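Local coordinates for protein translation initiation factor eIF2B subunit gamma (Schizosaccharomyces pombe, PDB 5B04) that forms part of the eIF2B complex, which catalyses the exchange of GDP for GTP on the gamma subunit of the translation initiation factor eIF2, at residues Val173-Leu178 against Ser238-Phe243; Asp191-Ile196 against Leu233-Ser238. The protein carries 3 engineered substitutions. All blocks are in the same frame, centred on the assembly; numbering follows the deposited sequence.

Following the chain from its N terminus, strand 170-176 comes first and supplies Val173-Leu178. The loop leading into strand 196-199 supplies Asp191-Ile196, and strand 230-245 then provides the partner for both. Interaction 2 closes the inner loop, against Leu233-Ser238, and interaction 1 closes the outer one a few residues later, against Ser238-Phe243; the two are therefore nested, with Ser238 common to both. Their centres lie about 9 Å apart, and Tyr174 packs on Ile196 between them. Together they tie two flanking segments to one long, broken strand: interaction 1 within the mixed sheet of the nucleotidyl transferase-like domain, interaction 2 where that sheet continues into the epsilon subunit.

Interaction 1: Val173-Leu178 against Ser238-Phe243; sequences VYSPVL and SDAHIF
Val173 packs against Ile242 where two antiparallel strands are joined by three backbone hydrogen bonds and a weak fourth. The CB of Val173 points toward the partner strand and lies 3.7 Å from Ile242 CB. Beyond it the branches divide. CG1, anti to the backbone N (chi1 -179°), meets Ile242 CD1 at 3.8 Å and has the methyl of Ala240 slightly farther off. CG2, on the N side, rests on Ile242 CB and CG2, and the two branched side chains cross obliquely.

The backbone of Val173 is gripped at both ends, but by different residues: its N donates to Ile242 O (3.1 Å), whereas its O accepts from Ala240 N (3.3 Å). Ala240, His241 and Ile242 thus all stand opposite one residue, and His241, with positive phi and psi, turns the chain at this point. Regular pairing resumes at Tyr174 and Asp239, a non-hydrogen-bonded pair in which the tyrosine ring approaches the Asp239 CA obliquely. In the hydrogen-bonded pair that follows, Ser238 N reaches Ser175 O at 2.9 Å, while the return bond from Ser175 N to Ser238 O is bent and weak. The serine hydroxyls lie 4.0 Å apart, OG to OG, and turn to the loop beside them, Ser175 to Asn324 O and Ser238 to Asn325 OD1. Val177 CG2 lies against Ser238 CB at the end of the pairing.

The three residues Ala240-Ile242 set against Val173 make an enlarged beta bulge in strand 230-245, inside the mixed sheet of the nucleotidyl transferase-like (GT-A) domain.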
loop_
_atom_site.group_PDB
_atom_site.type_symbol
_atom_site.label_atom_id
_atom_site.label_comp_id
_atom_site.label_asym_id
_atom_site.label_seq_id
_atom_site.Cartn_x
_atom_site.Cartn_y
_atom_site.Cartn_z
ATOM N N VAL E 173 -23.259 40.329 34.245
ATOM C CA VAL E 173 -22.275 40.948 33.369
ATOM C C VAL E 173 -21.510 42.050 34.091
ATOM O O VAL E 173 -22.101 42.889 34.770
ATOM C CB VAL E 173 -22.937 41.531 32.105
ATOM C CG1 VAL E 173 -21.890 42.140 31.184
ATOM C CG2 VAL E 173 -23.726 40.455 31.378
ATOM N N TYR E 174 -20.189 42.033 33.947
ATOM C CA TYR E 174 -19.343 43.088 34.489
ATOM C C TYR E 174 -18.524 43.714 33.367
ATOM O O TYR E 174 -18.504 43.201 32.249
ATOM C CB TYR E 174 -18.436 42.542 35.591
ATOM C CG TYR E 174 -19.191 42.108 36.827
ATOM C CD1 TYR E 174 -19.700 40.820 36.937
ATOM C CD2 TYR E 174 -19.401 42.988 37.880
ATOM C CE1 TYR E 174 -20.393 40.421 38.065
ATOM C CE2 TYR E 174 -20.093 42.598 39.009
ATOM C CZ TYR E 174 -20.586 41.315 39.098
ATOM O OH TYR E 174 -21.275 40.923 40.223
ATOM N N SER E 175 -17.850 44.819 33.666
ATOM C CA SER E 175 -17.157 45.579 32.631
ATOM C C SER E 175 -16.166 46.582 33.212
ATOM O O SER E 175 -16.293 46.985 34.368
ATOM C CB SER E 175 -18.179 46.309 31.758
ATOM O OG SER E 175 -18.972 47.188 32.536
ATOM N N PRO E 176 -15.166 46.987 32.409
ATOM C CA PRO E 176 -14.243 48.047 32.825
ATOM C C PRO E 176 -14.978 49.352 33.106
ATOM O O PRO E 176 -15.824 49.760 32.311
ATOM C CB PRO E 176 -13.310 48.197 31.619
ATOM C CG PRO E 176 -13.384 46.888 30.916
ATOM C CD PRO E 176 -14.789 46.408 31.106
ATOM N N VAL E 177 -14.665 49.991 34.229
ATOM C CA VAL E 177 -15.310 51.246 34.595
ATOM C C VAL E 177 -14.909 52.356 33.627
ATOM O O VAL E 177 -13.810 52.338 33.073
ATOM C CB VAL E 177 -14.952 51.673 36.034
ATOM C CG1 VAL E 177 -15.981 52.656 36.571
ATOM C CG2 VAL E 177 -14.871 50.461 36.941
ATOM N N LEU E 178 -15.810 53.309 33.416
ATOM C CA LEU E 178 -15.505 54.484 32.607
ATOM C C LEU E 178 -14.391 55.285 33.271
ATOM O O LEU E 178 -14.256 55.271 34.493
ATOM C CB LEU E 178 -16.749 55.355 32.411
ATOM C CG LEU E 178 -17.720 54.986 31.285
ATOM C CD1 LEU E 178 -18.317 53.603 31.480
ATOM C CD2 LEU E 178 -18.819 56.028 31.166
ATOM N N SER E 238 -17.236 47.186 37.096
ATOM C CA SER E 238 -18.486 47.719 37.615
ATOM C C SER E 238 -19.644 46.919 37.034
ATOM O O SER E 238 -19.548 46.395 35.924
ATOM C CB SER E 238 -18.633 49.203 37.278
ATOM O OG SER E 238 -18.625 49.410 35.876
ATOM N N ASP E 239 -20.734 46.817 37.786
ATOM C CA ASP E 239 -21.883 46.043 37.335
ATOM C C ASP E 239 -22.619 46.755 36.206
ATOM O O ASP E 239 -22.975 47.926 36.325
ATOM C CB ASP E 239 -22.839 45.771 38.498
ATOM C CG ASP E 239 -24.065 44.992 38.069
ATOM O OD1 ASP E 239 -23.929 44.084 37.221
ATOM O OD2 ASP E 239 -25.167 45.289 38.577
ATOM N N ALA E 240 -22.843 46.037 35.110
ATOM C CA ALA E 240 -23.575 46.580 33.973
ATOM C C ALA E 240 -25.074 46.374 34.160
ATOM O O ALA E 240 -25.867 46.654 33.259
ATOM C CB ALA E 240 -23.105 45.934 32.682
ATOM N N HIS E 241 -25.441 45.888 35.343
ATOM C CA HIS E 241 -26.817 45.544 35.697
ATOM C C HIS E 241 -27.502 44.694 34.633
ATOM O O HIS E 241 -28.709 44.808 34.413
ATOM C CB HIS E 241 -27.645 46.800 35.966
ATOM C CG HIS E 241 -28.802 46.579 36.889
ATOM N ND1 HIS E 241 -30.050 46.202 36.442
ATOM C CD2 HIS E 241 -28.900 46.684 38.236
ATOM C CE1 HIS E 241 -30.867 46.084 37.474
ATOM N NE2 HIS E 241 -30.194 46.370 38.574
ATOM N N ILE E 242 -26.724 43.848 33.968
ATOM C CA ILE E 242 -27.285 42.835 33.092
ATOM C C ILE E 242 -27.320 41.521 33.847
ATOM O O ILE E 242 -26.281 41.004 34.256
ATOM C CB ILE E 242 -26.473 42.643 31.806
ATOM C CG1 ILE E 242 -26.104 43.982 31.177
ATOM C CG2 ILE E 242 -27.238 41.768 30.820
ATOM C CD1 ILE E 242 -25.094 43.832 30.069
ATOM N N PHE E 243 -28.516 40.984 34.038
ATOM C CA PHE E 243 -28.665 39.732 34.760
ATOM C C PHE E 243 -29.587 38.786 34.017
ATOM O O PHE E 243 -30.484 39.215 33.292
ATOM C CB PHE E 243 -29.199 39.986 36.171
ATOM C CG PHE E 243 -28.324 40.877 36.995
ATOM C CD1 PHE E 243 -27.304 40.346 37.766
ATOM C CD2 PHE E 243 -28.515 42.245 36.995
ATOM C CE1 PHE E 243 -26.497 41.164 38.521
ATOM C CE2 PHE E 243 -27.712 43.062 37.753
ATOM C CZ PHE E 243 -26.692 42.522 38.503
#

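Interaction 2: Asp191-Ile196 against Leu233-Ser238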
loop_
_atom_site.group_PDB
_atom_site.type_symbol
_atom_site.label_atom_id
_atom_site.label_comp_id
_atom_site.label_asym_id
_atom_site.label_seq_id
_atom_site.Cartn_x
_atom_site.Cartn_y
_atom_site.Cartn_z
ATOM N N ASP E 191 -17.991 58.204 43.144
ATOM C CA ASP E 191 -18.364 57.013 42.399
ATOM C C ASP E 191 -17.958 55.725 43.111
ATOM O O ASP E 191 -16.776 55.372 43.175
ATOM C CB ASP E 191 -17.764 57.050 40.992
ATOM C CG ASP E 191 -18.152 58.296 40.214
ATOM O OD1 ASP E 191 -18.992 59.076 40.704
ATOM O OD2 ASP E 191 -17.662 58.469 39.073
ATOM N N ALA E 192 -18.968 55.032 43.630
ATOM C CA ALA E 192 -18.798 53.816 44.413
ATOM C C ALA E 192 -17.998 52.750 43.673
ATOM O O ALA E 192 -18.378 52.310 42.588
ATOM C CB ALA E 192 -20.158 53.266 44.816
ATOM N N LYS E 193 -16.882 52.351 44.271
ATOM C CA LYS E 193 -16.058 51.289 43.717
ATOM C C LYS E 193 -16.492 49.936 44.265
ATOM O O LYS E 193 -17.130 49.853 45.314
ATOM C CB LYS E 193 -14.581 51.539 44.014
ATOM C CG LYS E 193 -13.745 51.746 42.767
ATOM C CD LYS E 193 -12.274 51.477 43.022
ATOM C CE LYS E 193 -11.484 51.533 41.725
ATOM N NZ LYS E 193 -12.061 52.523 40.773
ATOM N N GLN E 194 -16.139 48.879 43.545
ATOM C CA GLN E 194 -16.596 47.536 43.872
ATOM C C GLN E 194 -15.537 46.513 43.507
ATOM O O GLN E 194 -14.855 46.667 42.504
ATOM C CB GLN E 194 -17.898 47.233 43.134
ATOM C CG GLN E 194 -17.933 47.817 41.730
ATOM C CD GLN E 194 -19.249 47.574 41.023
ATOM O OE1 GLN E 194 -19.862 48.503 40.497
ATOM N NE2 GLN E 194 -19.684 46.321 40.996
ATOM N N LEU E 195 -15.408 45.467 44.315
ATOM C CA LEU E 195 -14.411 44.434 44.064
ATOM C C LEU E 195 -15.060 43.105 43.689
ATOM O O LEU E 195 -15.923 42.598 44.406
ATOM C CB LEU E 195 -13.512 44.262 45.287
ATOM C CG LEU E 195 -12.493 43.123 45.283
ATOM C CD1 LEU E 195 -11.698 43.077 43.999
ATOM C CD2 LEU E 195 -11.557 43.310 46.444
ATOM N N ILE E 196 -14.630 42.547 42.561
ATOM C CA ILE E 196 -15.201 41.311 42.044
ATOM C C ILE E 196 -14.154 40.209 41.907
ATOM O O ILE E 196 -13.187 40.344 41.156
ATOM C CB ILE E 196 -15.866 41.540 40.674
ATOM C CG1 ILE E 196 -16.989 42.572 40.794
ATOM C CG2 ILE E 196 -16.399 40.233 40.114
ATOM C CD1 ILE E 196 -18.029 42.220 41.834
ATOM N N LEU E 233 -8.936 38.880 41.489
ATOM C CA LEU E 233 -9.586 40.056 42.065
ATOM C C LEU E 233 -9.585 41.253 41.110
ATOM O O LEU E 233 -8.634 41.464 40.358
ATOM C CB LEU E 233 -8.915 40.434 43.385
ATOM C CG LEU E 233 -9.168 39.456 44.534
ATOM C CD1 LEU E 233 -8.410 39.873 45.786
ATOM C CD2 LEU E 233 -10.659 39.353 44.812
ATOM N N ASN E 234 -10.663 42.035 41.162
ATOM C CA ASN E 234 -10.896 43.147 40.241
ATOM C C ASN E 234 -11.790 44.248 40.831
ATOM O O ASN E 234 -12.999 44.053 40.945
ATOM C CB ASN E 234 -11.550 42.629 38.951
ATOM C CG ASN E 234 -10.548 42.305 37.861
ATOM O OD1 ASN E 234 -10.014 43.200 37.208
ATOM N ND2 ASN E 234 -10.312 41.016 37.637
ATOM N N THR E 235 -11.222 45.395 41.209
ATOM C CA THR E 235 -12.059 46.568 41.487
ATOM C C THR E 235 -12.086 47.446 40.239
ATOM O O THR E 235 -12.507 48.601 40.277
ATOM C CB THR E 235 -11.581 47.412 42.711
ATOM O OG1 THR E 235 -10.623 48.395 42.295
ATOM C CG2 THR E 235 -11.002 46.539 43.815
ATOM N N ASN E 236 -11.590 46.883 39.141
ATOM C CA ASN E 236 -11.606 47.537 37.841
ATOM C C ASN E 236 -12.947 47.336 37.157
ATOM O O ASN E 236 -13.211 47.893 36.092
ATOM C CB ASN E 236 -10.484 46.993 36.956
ATOM C CG ASN E 236 -10.238 47.847 35.728
ATOM O OD1 ASN E 236 -10.573 49.031 35.701
ATOM N ND2 ASN E 236 -9.674 47.239 34.692
ATOM N N LEU E 237 -13.791 46.526 37.784
ATOM C CA LEU E 237 -15.062 46.148 37.194
ATOM C C LEU E 237 -16.239 46.813 37.890
ATOM O O LEU E 237 -16.239 46.992 39.107
ATOM C CB LEU E 237 -15.222 44.630 37.234
ATOM C CG LEU E 237 -14.110 43.878 36.504
ATOM C CD1 LEU E 237 -14.313 42.379 36.613
ATOM C CD2 LEU E 237 -14.036 44.315 35.048
ATOM N N SER E 238 -17.236 47.186 37.096
ATOM C CA SER E 238 -18.486 47.719 37.615
ATOM C C SER E 238 -19.644 46.919 37.034
ATOM O O SER E 238 -19.548 46.395 35.924
ATOM C CB SER E 238 -18.633 49.203 37.278
ATOM O OG SER E 238 -18.625 49.410 35.876
#
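Lys193 and Thr235 begin the contact, their side chains crossing at about a right angle, with Lys193 CE 3.3 Å from Thr235 OG1. The aliphatic part of the lysine does the touching, and its chain bends at the last torsion.

Gln194 is engaged through both backbone and side chain. Its O receives a CA-H...O contact from Thr235 CA (3.0 Å), while the side chain runs extended beyond CG across the backbone of Leu237 and Ser238. OE1 comes within 3.5 Å of Ser238 CB and accepts a weak hydrogen bond from Asp239 N.

Leu195 has CG anti to the backbone N (chi1 174°); its CD1 lies over the Asn234 backbone, between Thr235 CG2 at 3.5 Å and Leu233 CB at 3.9 Å. At Ile196 the backbones join: Ile196 N donates to Asn234 O (2.7 Å) in a fairly straight bond, with the donor lying above the carbonyl plane. Ile196 CB also faces Leu237 CD1 at a looser 4.4 Å.

Leu195 and Leu233 pack on Phe218 and Phe220 of strand 218-221, respectively, and Ile196 on Tyr174 of strand 170-176. Leu233 and Asn234 also pair antiparallel with a strand of the epsilon subunit, whose Glu210 accepts a bond from Thr235 N, so strand 196-199 enters a sheet that runs on across the subunit interface.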